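Local coordinates for ThiJ/PfpI family protein (Francisella tularensis subsp. novicida, PDB 4P5P) that probably acts as a glyoxalase III in the stress response and is a virulence-linked member of the Hsp31-like DJ-1/PfpI family, at residues A95-G100 with N125-A130; K202-Q207 with K217-S222. All blocks are in the same frame, centred on the assembly; numbering follows the deposited sequence. Where two conformers were deposited one is given.

How the interactions relate
Both contacts belong to one flavodoxin-like alpha/beta core, and they lie about 8 Å apart, centre to centre. Interaction 1 comes first along the chain and is complete before interaction 2 opens; it pairs the parallel strands 95-98 and 127-130 in the middle of the mixed sheet. Interaction 2 sets the next strand, 203-206, against helix 212-222, which covers one face of that sheet. The two meet directly: Ile128 O is 2.7 Å from Ile204 N, a probable strand-to-strand hydrogen bond, and Ile97 CD1 packs 3.5 Å from Ile219 CD1. The pairing of 95-98 with 127-130 and the helix cover on 203-206 thus adjoin through residues in direct touch, and strand 127-130 leads to the oxidised Cys132.

Interaction 1. Residues A95-G100 with N125-A130; sequences AIIFAG and NGVIGA
Ile97 reaches across to Gly129 and lays its CD1 over the glycine backbone, 3.6 Å from Gly129 N. Its CG1 stands beside its own backbone N (chi1 -53°), and the second torsion (chi2 -56°) turns CD1 toward the partner strand, where it lies against N and CA of Gly129, a residue with no side chain to stand in its way. Below this methyl the backbones are laced in parallel. Ile96 N bonds to Val127 O at 3.0 Å, and Gly129 N gives Ile96 O a nearly straight bond lying in the carbonyl plane. Phe98 N closes the ladder on Gly129 O at 2.8 Å, tilted 35° from that carbonyl's plane; the same oxygen sits at the edge of the Phe98 ring, 3.4 Å from CD2. The pair forms the parallel part of the central mixed sheet of the flavodoxin-like fold together with strand 2-8, bonded along the other edge of 95-98. On the face bearing Ile96, Phe98 and Ile128, Ile96 CG2 and Ile128 CG1 lie side by side at 4.1 Å, while Val118 of helix 112-123 covers Phe98 and Ile128. On the opposite face, Ala95 CB meets Val127 CB at 3.8 Å, and Phe215 and Ile219 of helix 212-222 close over Ile97.

Interaction 2. Residues K202-Q207 with K217-S222; sequences KIITAQ and KAIKQS
The CB of Ile204 is directed toward the helix, and its two branches divide the work. Ile204 CG2 meets the methyl of Ala218, at 4.0 Å from CB. The other branch, with CG1 beside the backbone N (chi1 -60°) and the chain extended beyond it (chi2 169°), carries CD1 in against the helix backbone, where it lies 3.7 Å from Ala218 O and 3.8 Å from Ile219 CA. Ile204 CD1 is also 4.2 Å from Ile219 CG1. It touches Ser222 CB as well, so one isoleucine tip meets Ala218, Ile219 and Ser222, which fall on the same side of the helix within about a turn. Ala218 O meanwhile accepts the backbone bond from Ser222 N.

Just before the strand begins, Lys202 runs past Ser222 with its aliphatic chain extended. Lys202 NZ bonds to Asn125 O and, at 2.7 Å, to a water that in turn donates to Ser222 O; the polar link from the ammonium to the last turn therefore runs through water. Val127 of the adjacent strand packs on both Ile204 and Ser222, while Phe215, nearer the start of helix 212-222, also packs on Ile204. Strand 203-206 and the helical segment 217-222 run nearly antiparallel (169°), their axes 9.3 Å apart at closest, the layering of a C-terminal helix on one face of the central sheet in the flavodoxin-like alpha/beta sandwich of the DJ-1/PfpI family.

Interaction 1. Residues A95-G100 with N125-A130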
loop_
_atom_site.group_PDB
_atom_site.type_symbol
_atom_site.label_atom_id
_atom_site.label_comp_id
_atom_site.label_asym_id
_atom_site.label_seq_id
_atom_site.Cartn_x
_atom_site.Cartn_y
_atom_site.Cartn_z
ATOM N N ALA A 95 -8.959 8.944 -4.302
ATOM C CA ALA A 95 -8.238 7.686 -4.348
ATOM C C ALA A 95 -7.577 7.429 -3.008
ATOM O O ALA A 95 -7.217 8.373 -2.304
ATOM C CB ALA A 95 -7.196 7.709 -5.451
ATOM N N ILE A 96 -7.400 6.153 -2.679
ATOM C CA ILE A 96 -6.666 5.743 -1.496
ATOM C C ILE A 96 -5.651 4.691 -1.950
ATOM O O ILE A 96 -6.010 3.724 -2.651
ATOM C CB ILE A 96 -7.617 5.230 -0.369
ATOM C CG1 ILE A 96 -6.841 5.008 0.939
ATOM C CG2 ILE A 96 -8.390 3.985 -0.782
ATOM C CD1 ILE A 96 -7.733 4.812 2.166
ATOM N N ILE A 97 -4.397 4.917 -1.587
ATOM C CA ILE A 97 -3.259 4.115 -2.049
ATOM C C ILE A 97 -2.490 3.568 -0.845
ATOM O O ILE A 97 -2.044 4.341 -0.013
ATOM C CB ILE A 97 -2.298 4.948 -2.945
ATOM C CG1 ILE A 97 -3.068 5.624 -4.096
ATOM C CG2 ILE A 97 -1.165 4.074 -3.456
ATOM C CD1 ILE A 97 -3.852 4.692 -4.980
ATOM N N PHE A 98 -2.317 2.248 -0.779
ATOM C CA PHE A 98 -1.601 1.589 0.313
ATOM C C PHE A 98 -0.194 1.158 -0.085
ATOM O O PHE A 98 -0.026 0.289 -0.930
ATOM C CB PHE A 98 -2.386 0.379 0.789
ATOM C CG PHE A 98 -3.725 0.740 1.338
ATOM C CD1 PHE A 98 -3.849 1.145 2.649
ATOM C CD2 PHE A 98 -4.859 0.697 0.549
ATOM C CE1 PHE A 98 -5.071 1.517 3.160
ATOM C CE2 PHE A 98 -6.099 1.064 1.063
ATOM C CZ PHE A 98 -6.197 1.466 2.372
ATOM N N ALA A 99 0.802 1.777 0.539
ATOM C CA ALA A 99 2.197 1.429 0.326
ATOM C C ALA A 99 2.506 0.125 1.062
ATOM O O ALA A 99 1.772 -0.267 1.960
ATOM C CB ALA A 99 3.098 2.554 0.820
ATOM N N GLY A 100 3.594 -0.542 0.682
ATOM C CA GLY A 100 3.970 -1.806 1.289
ATOM C C GLY A 100 5.119 -1.714 2.277
ATOM O O GLY A 100 5.309 -0.686 2.932
ATOM N N ASN A 125 -16.848 4.599 -6.702
ATOM C CA ASN A 125 -16.021 4.109 -7.802
ATOM C C ASN A 125 -14.737 4.926 -7.961
ATOM O O ASN A 125 -14.291 5.218 -9.077
ATOM C CB ASN A 125 -16.820 4.114 -9.112
ATOM C CG ASN A 125 -16.156 3.291 -10.209
ATOM O OD1 ASN A 125 -15.587 2.226 -9.955
ATOM N ND2 ASN A 125 -16.219 3.789 -11.440
ATOM N N GLY A 126 -14.142 5.285 -6.826
ATOM C CA GLY A 126 -12.847 5.929 -6.821
ATOM C C GLY A 126 -11.777 4.873 -6.965
ATOM O O GLY A 126 -12.075 3.685 -7.058
ATOM N N VAL A 127 -10.524 5.304 -6.966
ATOM C CA VAL A 127 -9.410 4.388 -7.159
ATOM C C VAL A 127 -8.896 3.869 -5.834
ATOM O O VAL A 127 -8.646 4.637 -4.919
ATOM C CB VAL A 127 -8.267 5.071 -7.926
ATOM C CG1 VAL A 127 -7.043 4.169 -8.024
ATOM C CG2 VAL A 127 -8.758 5.477 -9.305
ATOM N N ILE A 128 -8.738 2.553 -5.758
ATOM C CA ILE A 128 -8.148 1.859 -4.625
ATOM C C ILE A 128 -6.876 1.185 -5.099
ATOM O O ILE A 128 -6.934 0.311 -5.957
ATOM C CB ILE A 128 -9.105 0.812 -4.040
ATOM C CG1 ILE A 128 -10.328 1.500 -3.458
ATOM C CG2 ILE A 128 -8.434 -0.002 -2.945
ATOM C CD1 ILE A 128 -11.537 0.646 -3.488
ATOM N N GLY A 129 -5.735 1.602 -4.567
ATOM C CA GLY A 129 -4.458 1.041 -4.960
ATOM C C GLY A 129 -3.716 0.398 -3.803
ATOM O O GLY A 129 -3.791 0.885 -2.679
ATOM N N ALA A 130 -3.013 -0.705 -4.050
ATOM C CA ALA A 130 -2.162 -1.301 -3.017
ATOM C C ALA A 130 -1.004 -2.036 -3.663
ATOM O O ALA A 130 -1.189 -2.682 -4.687
ATOM C CB ALA A 130 -2.956 -2.236 -2.122
#

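Interaction 2. Residues K202-Q207 with K217-S222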
loop_
_atom_site.group_PDB
_atom_site.type_symbol
_atom_site.label_atom_id
_atom_site.label_comp_id
_atom_site.label_asym_id
_atom_site.label_seq_id
_atom_site.Cartn_x
_atom_site.Cartn_y
_atom_site.Cartn_z
ATOM N N LYS A 202 -11.314 -0.611 -10.782
ATOM C CA LYS A 202 -10.551 0.485 -10.179
ATOM C C LYS A 202 -9.884 0.080 -8.865
ATOM O O LYS A 202 -9.440 0.932 -8.100
ATOM C CB LYS A 202 -11.435 1.716 -9.978
ATOM C CG LYS A 202 -11.823 2.412 -11.282
ATOM C CD LYS A 202 -12.523 3.709 -10.955
ATOM C CE LYS A 202 -12.803 4.555 -12.158
ATOM N NZ LYS A 202 -13.469 5.821 -11.727
ATOM N N ILE A 203 -9.772 -1.227 -8.636
ATOM C CA ILE A 203 -8.894 -1.762 -7.612
ATOM C C ILE A 203 -7.599 -2.149 -8.314
ATOM O O ILE A 203 -7.583 -3.068 -9.133
ATOM C CB ILE A 203 -9.500 -2.979 -6.898
ATOM C CG1 ILE A 203 -10.789 -2.569 -6.183
ATOM C CG2 ILE A 203 -8.486 -3.572 -5.912
ATOM C CD1 ILE A 203 -11.605 -3.738 -5.644
ATOM N N ILE A 204 -6.527 -1.440 -7.992
ATOM C CA ILE A 204 -5.256 -1.579 -8.668
ATOM C C ILE A 204 -4.254 -2.158 -7.690
ATOM O O ILE A 204 -3.987 -1.561 -6.650
ATOM C CB ILE A 204 -4.761 -0.226 -9.210
ATOM C CG1 ILE A 204 -5.789 0.323 -10.206
ATOM C CG2 ILE A 204 -3.397 -0.387 -9.870
ATOM C CD1 ILE A 204 -5.557 1.762 -10.600
ATOM N N THR A 205 -3.714 -3.321 -8.008
ATOM C CA THR A 205 -2.733 -3.957 -7.146
ATOM C C THR A 205 -1.430 -4.207 -7.908
ATOM O O THR A 205 -1.413 -4.317 -9.136
ATOM C CB THR A 205 -3.268 -5.284 -6.546
ATOM O OG1 THR A 205 -3.752 -6.141 -7.584
ATOM C CG2 THR A 205 -4.422 -5.032 -5.571
ATOM N N ALA A 206 -0.335 -4.249 -7.169
ATOM C CA ALA A 206 0.998 -4.369 -7.750
ATOM C C ALA A 206 1.813 -5.321 -6.889
ATOM O O ALA A 206 1.598 -5.431 -5.685
ATOM C CB ALA A 206 1.667 -3.008 -7.855
ATOM N N GLN A 207 2.742 -6.030 -7.512
ATOM C CA GLN A 207 3.339 -7.198 -6.881
ATOM C C GLN A 207 4.500 -6.910 -5.923
ATOM O O GLN A 207 4.605 -7.553 -4.887
ATOM C CB GLN A 207 3.811 -8.149 -7.977
ATOM C CG GLN A 207 4.354 -9.468 -7.476
ATOM C CD GLN A 207 4.653 -10.415 -8.614
ATOM O OE1 GLN A 207 3.988 -10.376 -9.649
ATOM N NE2 GLN A 207 5.658 -11.263 -8.436
ATOM N N LYS A 217 1.567 4.704 -12.722
ATOM C CA LYS A 217 1.010 5.008 -14.034
ATOM C C LYS A 217 -0.460 4.598 -14.120
ATOM O O LYS A 217 -1.304 5.363 -14.597
ATOM C CB LYS A 217 1.798 4.303 -15.142
ATOM C CG LYS A 217 3.204 4.838 -15.366
ATOM C CD LYS A 217 3.954 3.985 -16.387
ATOM C CE LYS A 217 5.364 4.500 -16.639
ATOM N NZ LYS A 217 6.156 3.559 -17.481
ATOM N N ALA A 218 -0.758 3.390 -13.655
ATOM C CA ALA A 218 -2.117 2.864 -13.678
ATOM C C ALA A 218 -3.064 3.694 -12.806
ATOM O O ALA A 218 -4.192 3.985 -13.191
ATOM C CB ALA A 218 -2.116 1.437 -13.227
ATOM N N ILE A 219 -2.588 4.080 -11.630
ATOM C CA ILE A 219 -3.386 4.898 -10.741
ATOM C C ILE A 219 -3.724 6.225 -11.396
ATOM O O ILE A 219 -4.880 6.648 -11.400
ATOM C CB ILE A 219 -2.632 5.151 -9.427
ATOM C CG1 ILE A 219 -2.510 3.850 -8.628
ATOM C CG2 ILE A 219 -3.339 6.213 -8.582
ATOM C CD1 ILE A 219 -1.532 3.936 -7.493
ATOM N N LYS A 220 -2.706 6.884 -11.943
ATOM C CA LYS A 220 -2.868 8.237 -12.458
ATOM C C LYS A 220 -3.872 8.239 -13.594
ATOM O O LYS A 220 -4.713 9.137 -13.696
ATOM C CB LYS A 220 -1.524 8.814 -12.921
ATOM C CG LYS A 220 -1.586 10.303 -13.218
ATOM C CD LYS A 220 -0.213 10.930 -13.288
ATOM C CE LYS A 220 -0.326 12.430 -13.538
ATOM N NZ LYS A 220 0.877 13.195 -13.094
ATOM N N GLN A 221 -3.799 7.216 -14.437
ATOM C CA GLN A 221 -4.729 7.093 -15.548
ATOM C C GLN A 221 -6.161 6.836 -15.069
ATOM O O GLN A 221 -7.115 7.396 -15.617
ATOM C CB GLN A 221 -4.286 5.972 -16.480
ATOM C CG GLN A 221 -5.128 5.862 -17.733
ATOM C CD GLN A 221 -4.522 4.914 -18.744
ATOM O OE1 GLN A 221 -3.461 4.336 -18.505
ATOM N NE2 GLN A 221 -5.190 4.751 -19.880
ATOM N N SER A 222 -6.305 6.003 -14.038
ATOM C CA SER A 222 -7.622 5.625 -13.534
ATOM C C SER A 222 -8.331 6.786 -12.838
ATOM O O SER A 222 -9.562 6.781 -12.715
ATOM C CB SER A 222 -7.505 4.444 -12.572
ATOM O OG SER A 222 -8.787 3.942 -12.228
HETATM O O HOH W 1 -11.719 7.623 -10.710
#